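PDB 1ON9: methylmalonyl-CoA carboxyltransferase 12S subunit, which transfers the carboxyl group of methylmalonyl-CoA to the biotin of the 1.3S subunit, as the hexameric core of transcarboxylase. Local coordinates for the interface of chains A and B. Coordinates in Å, arbitrary orientation; residue numbers count along the deposited sequence, not the author numbering. Chains: chain A/B, Methylmalonyl-CoA carboxyltransferase 12S subunit.

Contact 1: the interface of chains A and B. Residues chain A 284, 433; chain B 10-12, 15.
A:Ile284 meets the start of helix 12-27 of chain B, and this helix and the loop before it bring B:Ser10, B:Thr11, B:Met12 and B:Arg15 to chain A. The site is a mainly apolar patch of the subunit interface in the homohexamer. A:Ile284 has the most surface buried here, with B:Arg15 second. The CG1-CD1 branch of the isoleucine runs between the arginine and the start of the helix. CD1 points at the first turn of the helix and lies 3.7 Å from CA of B:Met12. B:Ser10 and B:Thr11 lie beside the same methyl, but their very close approach to it is doubtful. The branch reaches there because chi2 is extended, at -169°.

CG2 turns mainly to the arginine. It lies above the guanidinium plane but beyond its NH1 end, not over its centre, and is 3.6 Å from CZ of B:Arg15. CG1 adds a contact of 3.6 Å to NH1 of B:Arg15. The arginine chain is extended from CG to NE, which carries its flat end past the isoleucine at a slant. Its aliphatic part takes part too, with CD of B:Arg15 4.0 Å from CD1 of A:Ile284.

B:Met12 makes a second, smaller contact. Its chain bends at chi2 and chi3 (61° and 88°), and this swings the terminal methyl to A:Ser433. CE of B:Met12 lies 3.7 Å from CB of A:Ser433 and 3.3 Å from its hydroxyl oxygen OG.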
ATOM      1  N   ILE A 284      43.955 -29.177  10.115  1.00 28.62           N
ATOM      2  CA  ILE A 284      43.173 -29.738  11.204  1.00 31.32           C
ATOM      3  C   ILE A 284      43.767 -29.205  12.505  1.00 30.85           C
ATOM      4  O   ILE A 284      43.089 -29.102  13.526  1.00 32.57           O
ATOM      5  CB  ILE A 284      43.204 -31.273  11.170  1.00 35.27           C
ATOM      6  CG1 ILE A 284      42.358 -31.750   9.988  1.00 34.39           C
ATOM      7  CG2 ILE A 284      42.715 -31.852  12.496  1.00 33.37           C
ATOM      8  CD1 ILE A 284      42.091 -33.209   9.986  1.00 40.41           C
ATOM      9  N   SER A 433      35.779 -29.947  10.231  1.00 11.96           N
ATOM     10  CA  SER A 433      36.701 -29.273  11.133  1.00 12.89           C
ATOM     11  C   SER A 433      36.024 -28.126  11.870  1.00 13.95           C
ATOM     12  O   SER A 433      36.670 -27.390  12.608  1.00 14.63           O
ATOM     13  CB  SER A 433      37.884 -28.734  10.323  1.00 18.94           C
ATOM     14  OG  SER A 433      37.429 -28.069   9.145  1.00 14.87           O
TER
ATOM     15  N   SER B  10      42.366 -37.826  12.170  1.00 46.05           N
ATOM     16  CA  SER B  10      43.471 -36.886  12.215  1.00 43.14           C
ATOM     17  C   SER B  10      43.625 -36.067  10.944  1.00 40.16           C
ATOM     18  O   SER B  10      44.168 -34.963  10.984  1.00 37.43           O
ATOM     19  CB  SER B  10      44.777 -37.633  12.488  1.00 47.57           C
ATOM     20  OG  SER B  10      45.891 -36.776  12.312  1.00 51.28           O
ATOM     21  N   THR B  11      43.181 -36.610   9.816  1.00 32.13           N
ATOM     22  CA  THR B  11      43.269 -35.878   8.559  1.00 29.76           C
ATOM     23  C   THR B  11      41.863 -35.508   8.113  1.00 29.43           C
ATOM     24  O   THR B  11      40.884 -36.112   8.558  1.00 28.10           O
ATOM     25  CB  THR B  11      43.919 -36.708   7.431  1.00 32.83           C
ATOM     26  OG1 THR B  11      43.128 -37.878   7.184  1.00 34.26           O
ATOM     27  CG2 THR B  11      45.342 -37.114   7.807  1.00 31.76           C
ATOM     28  N   MET B  12      41.763 -34.506   7.250  1.00 27.14           N
ATOM     29  CA  MET B  12      40.464 -34.089   6.752  1.00 28.81           C
ATOM     30  C   MET B  12      39.857 -35.280   6.001  1.00 28.64           C
ATOM     31  O   MET B  12      38.677 -35.597   6.161  1.00 24.85           O
ATOM     32  CB  MET B  12      40.612 -32.876   5.827  1.00 28.08           C
ATOM     33  CG  MET B  12      39.281 -32.236   5.405  1.00 28.26           C
ATOM     34  SD  MET B  12      38.313 -31.592   6.812  1.00 30.98           S
ATOM     35  CE  MET B  12      38.982 -29.938   6.950  1.00 22.27           C
ATOM     36  N   ARG B  15      38.318 -37.581   8.360  1.00 17.36           N
ATOM     37  CA  ARG B  15      37.079 -37.038   8.886  1.00 20.94           C
ATOM     38  C   ARG B  15      35.978 -37.080   7.827  1.00 18.23           C
ATOM     39  O   ARG B  15      34.800 -37.222   8.157  1.00 17.89           O
ATOM     40  CB  ARG B  15      37.306 -35.610   9.375  1.00 18.39           C
ATOM     41  CG  ARG B  15      37.952 -35.570  10.733  1.00 23.70           C
ATOM     42  CD  ARG B  15      38.359 -34.176  11.106  1.00 26.98           C
ATOM     43  NE  ARG B  15      38.817 -34.131  12.482  1.00 31.93           N
ATOM     44  CZ  ARG B  15      39.428 -33.090  13.024  1.00 36.27           C
ATOM     45  NH1 ARG B  15      39.657 -32.006  12.295  1.00 42.37           N
ATOM     46  NH2 ARG B  15      39.809 -33.134  14.291  1.00 35.27           N
TER

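Contact 2: the interface of chains A and B. Residues chain A 429, 487, 498, 501; chain B 60-61, 89.
Water 1 is gripped from both chains, by A:Tyr429, A:Lys498, B:Asp60 and B:Arg89. The oxygen of water 1 is 2.7 Å from the backbone oxygen O of A:Lys498. The same water oxygen is 2.7 Å from the carboxylate oxygen OD2 of B:Asp60. NH2 of B:Arg89 is further off, at 3.1 Å from the water, with 146° at the hydrogen. The phenol OH of A:Tyr429 also bonds to the water, at 2.4 Å, which is so short that the exact length is doubtful.

In B:Asp60, OD2 serves its own chain, the water and A:Ser501, while OD1 meets A:Lys498. OD2 forms a salt bridge within its own chain, with NH1 of B:Arg89 at 2.9 Å. OD1 makes a salt bridge with NZ of A:Lys498, 3.4 Å away, and the hydrogen bond in it is weak. The aspartate reaches across because its CG is anti to the backbone N (chi1 -173°). CB of A:Ser501 packs against OD2 of B:Asp60 at 3.5 Å.

A:Lys498 has a second use. Its CB lies 4.0 Å above the centre of the A:Tyr429 ring and covers that face. The B:Arg89 side chain comes towards the hydroxyl end of the tyrosine, its guanidinium plane nearly perpendicular to the ring (89°). With an alanine in place of B:Arg89, the B:Asp60 carboxylate would probably lose its mate at OD2 and be freer to turn, and water 1 would be held more loosely.

The site is a water-bridged polar patch that joins strands 60-62 and 85-92 of chain B to helix 495-505 and strand 427-430 of chain A. It probably helps hold neighbouring subunits of the hexamer together.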
ATOM      1  N   TYR A 429      26.368 -24.523   6.844  1.00 10.87           N
ATOM      2  CA  TYR A 429      27.020 -25.809   6.655  1.00 13.50           C
ATOM      3  C   TYR A 429      28.284 -25.854   7.481  1.00 13.53           C
ATOM      4  O   TYR A 429      28.975 -24.856   7.605  1.00 10.72           O
ATOM      5  CB  TYR A 429      27.374 -26.019   5.176  1.00 12.02           C
ATOM      6  CG  TYR A 429      26.163 -25.971   4.283  1.00 16.64           C
ATOM      7  CD1 TYR A 429      25.878 -24.840   3.527  1.00 16.51           C
ATOM      8  CD2 TYR A 429      25.258 -27.032   4.255  1.00 12.84           C
ATOM      9  CE1 TYR A 429      24.720 -24.758   2.768  1.00 15.27           C
ATOM     10  CE2 TYR A 429      24.090 -26.966   3.497  1.00 16.87           C
ATOM     11  CZ  TYR A 429      23.830 -25.819   2.758  1.00 15.20           C
ATOM     12  OH  TYR A 429      22.673 -25.728   2.027  1.00 21.50           O
ATOM     13  N   ASP A 487      22.773 -26.912   8.969  1.00 11.04           N
ATOM     14  CA  ASP A 487      21.883 -27.734   8.146  1.00 13.39           C
ATOM     15  C   ASP A 487      22.475 -29.115   7.931  1.00  9.15           C
ATOM     16  O   ASP A 487      21.759 -30.111   7.775  1.00 11.98           O
ATOM     17  CB  ASP A 487      21.735 -27.145   6.738  1.00 13.49           C
ATOM     18  CG  ASP A 487      20.939 -25.854   6.689  1.00 19.41           C
ATOM     19  OD1 ASP A 487      20.805 -25.168   7.711  1.00 17.45           O
ATOM     20  OD2 ASP A 487      20.459 -25.523   5.584  1.00 22.03           O
ATOM     21  N   LYS A 498      27.205 -26.870  -2.312  1.00 13.63           N
ATOM     22  CA  LYS A 498      26.312 -26.544  -1.207  1.00 15.19           C
ATOM     23  C   LYS A 498      25.869 -25.083  -1.240  1.00 12.40           C
ATOM     24  O   LYS A 498      24.689 -24.787  -1.085  1.00 15.61           O
ATOM     25  CB  LYS A 498      26.996 -26.885   0.121  1.00 15.05           C
ATOM     26  CG  LYS A 498      27.069 -28.396   0.356  1.00 16.96           C
ATOM     27  CD  LYS A 498      25.655 -28.942   0.454  1.00 23.51           C
ATOM     28  CE  LYS A 498      25.605 -30.445   0.397  1.00 29.02           C
ATOM     29  NZ  LYS A 498      24.188 -30.896   0.505  1.00 27.72           N
ATOM     30  N   SER A 501      23.695 -24.437  -4.476  1.00 14.00           N
ATOM     31  CA  SER A 501      22.344 -24.955  -4.328  1.00 15.44           C
ATOM     32  C   SER A 501      21.507 -24.071  -3.391  1.00 14.30           C
ATOM     33  O   SER A 501      20.331 -23.857  -3.629  1.00 10.46           O
ATOM     34  CB  SER A 501      22.388 -26.378  -3.781  1.00 16.57           C
ATOM     35  OG  SER A 501      23.016 -27.226  -4.729  1.00 32.23           O
TER
ATOM     36  N   ASP B  60      18.171 -32.104  -1.530  1.00 10.23           N
ATOM     37  CA  ASP B  60      19.203 -31.442  -0.759  1.00 16.71           C
ATOM     38  C   ASP B  60      18.638 -31.483   0.662  1.00 16.37           C
ATOM     39  O   ASP B  60      17.746 -30.706   1.019  1.00 15.61           O
ATOM     40  CB  ASP B  60      19.350 -30.005  -1.248  1.00 20.07           C
ATOM     41  CG  ASP B  60      20.524 -29.291  -0.625  1.00 33.26           C
ATOM     42  OD1 ASP B  60      20.966 -29.708   0.468  1.00 32.80           O
ATOM     43  OD2 ASP B  60      21.000 -28.301  -1.227  1.00 38.32           O
ATOM     44  N   GLU B  61      19.149 -32.414   1.456  1.00 13.51           N
ATOM     45  CA  GLU B  61      18.668 -32.626   2.812  1.00  9.00           C
ATOM     46  C   GLU B  61      19.139 -31.681   3.910  1.00  9.56           C
ATOM     47  O   GLU B  61      20.310 -31.335   3.990  1.00  9.85           O
ATOM     48  CB  GLU B  61      18.976 -34.063   3.239  1.00 10.68           C
ATOM     49  CG  GLU B  61      18.447 -34.393   4.619  1.00  9.80           C
ATOM     50  CD  GLU B  61      18.638 -35.844   4.996  1.00 16.38           C
ATOM     51  OE1 GLU B  61      18.061 -36.251   6.024  1.00 12.64           O
ATOM     52  OE2 GLU B  61      19.352 -36.575   4.267  1.00 14.97           O
ATOM     53  N   ARG B  89      14.941 -29.777   0.380  1.00 10.73           N
ATOM     54  CA  ARG B  89      14.400 -29.242  -0.844  1.00 14.96           C
ATOM     55  C   ARG B  89      14.885 -30.060  -2.020  1.00 11.71           C
ATOM     56  O   ARG B  89      15.890 -30.761  -1.934  1.00 15.42           O
ATOM     57  CB  ARG B  89      14.800 -27.777  -1.005  1.00 18.35           C
ATOM     58  CG  ARG B  89      16.214 -27.471  -0.665  1.00 26.36           C
ATOM     59  CD  ARG B  89      16.416 -25.959  -0.635  1.00 31.29           C
ATOM     60  NE  ARG B  89      17.699 -25.591  -0.050  1.00 32.27           N
ATOM     61  CZ  ARG B  89      18.872 -25.825  -0.619  1.00 34.71           C
ATOM     62  NH1 ARG B  89      18.931 -26.420  -1.802  1.00 40.35           N
ATOM     63  NH2 ARG B  89      19.991 -25.495   0.012  1.00 37.51           N
TER
HETATM   64  O   HOH W   1      22.863 -26.639  -0.205  1.00 19.06           O

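Contacts 1 and 2 belong to one interface, and the centres of their C-alpha atoms lie about 22 Å apart. They share no residue. In chain A, A:Ser433 of contact 1 lies just after strand 427-430 of contact 2, but A:Ile284 and helix 495-505 come from distant parts of the sequence. In chain B they use separate elements: the N-terminal helix 12-27 in contact 1, and strands 60-62 and 85-92 in contact 2. Packing at the first and charge and water at the second hold the pair at separate points, which probably helps fix how the subunits are set in the hexamer.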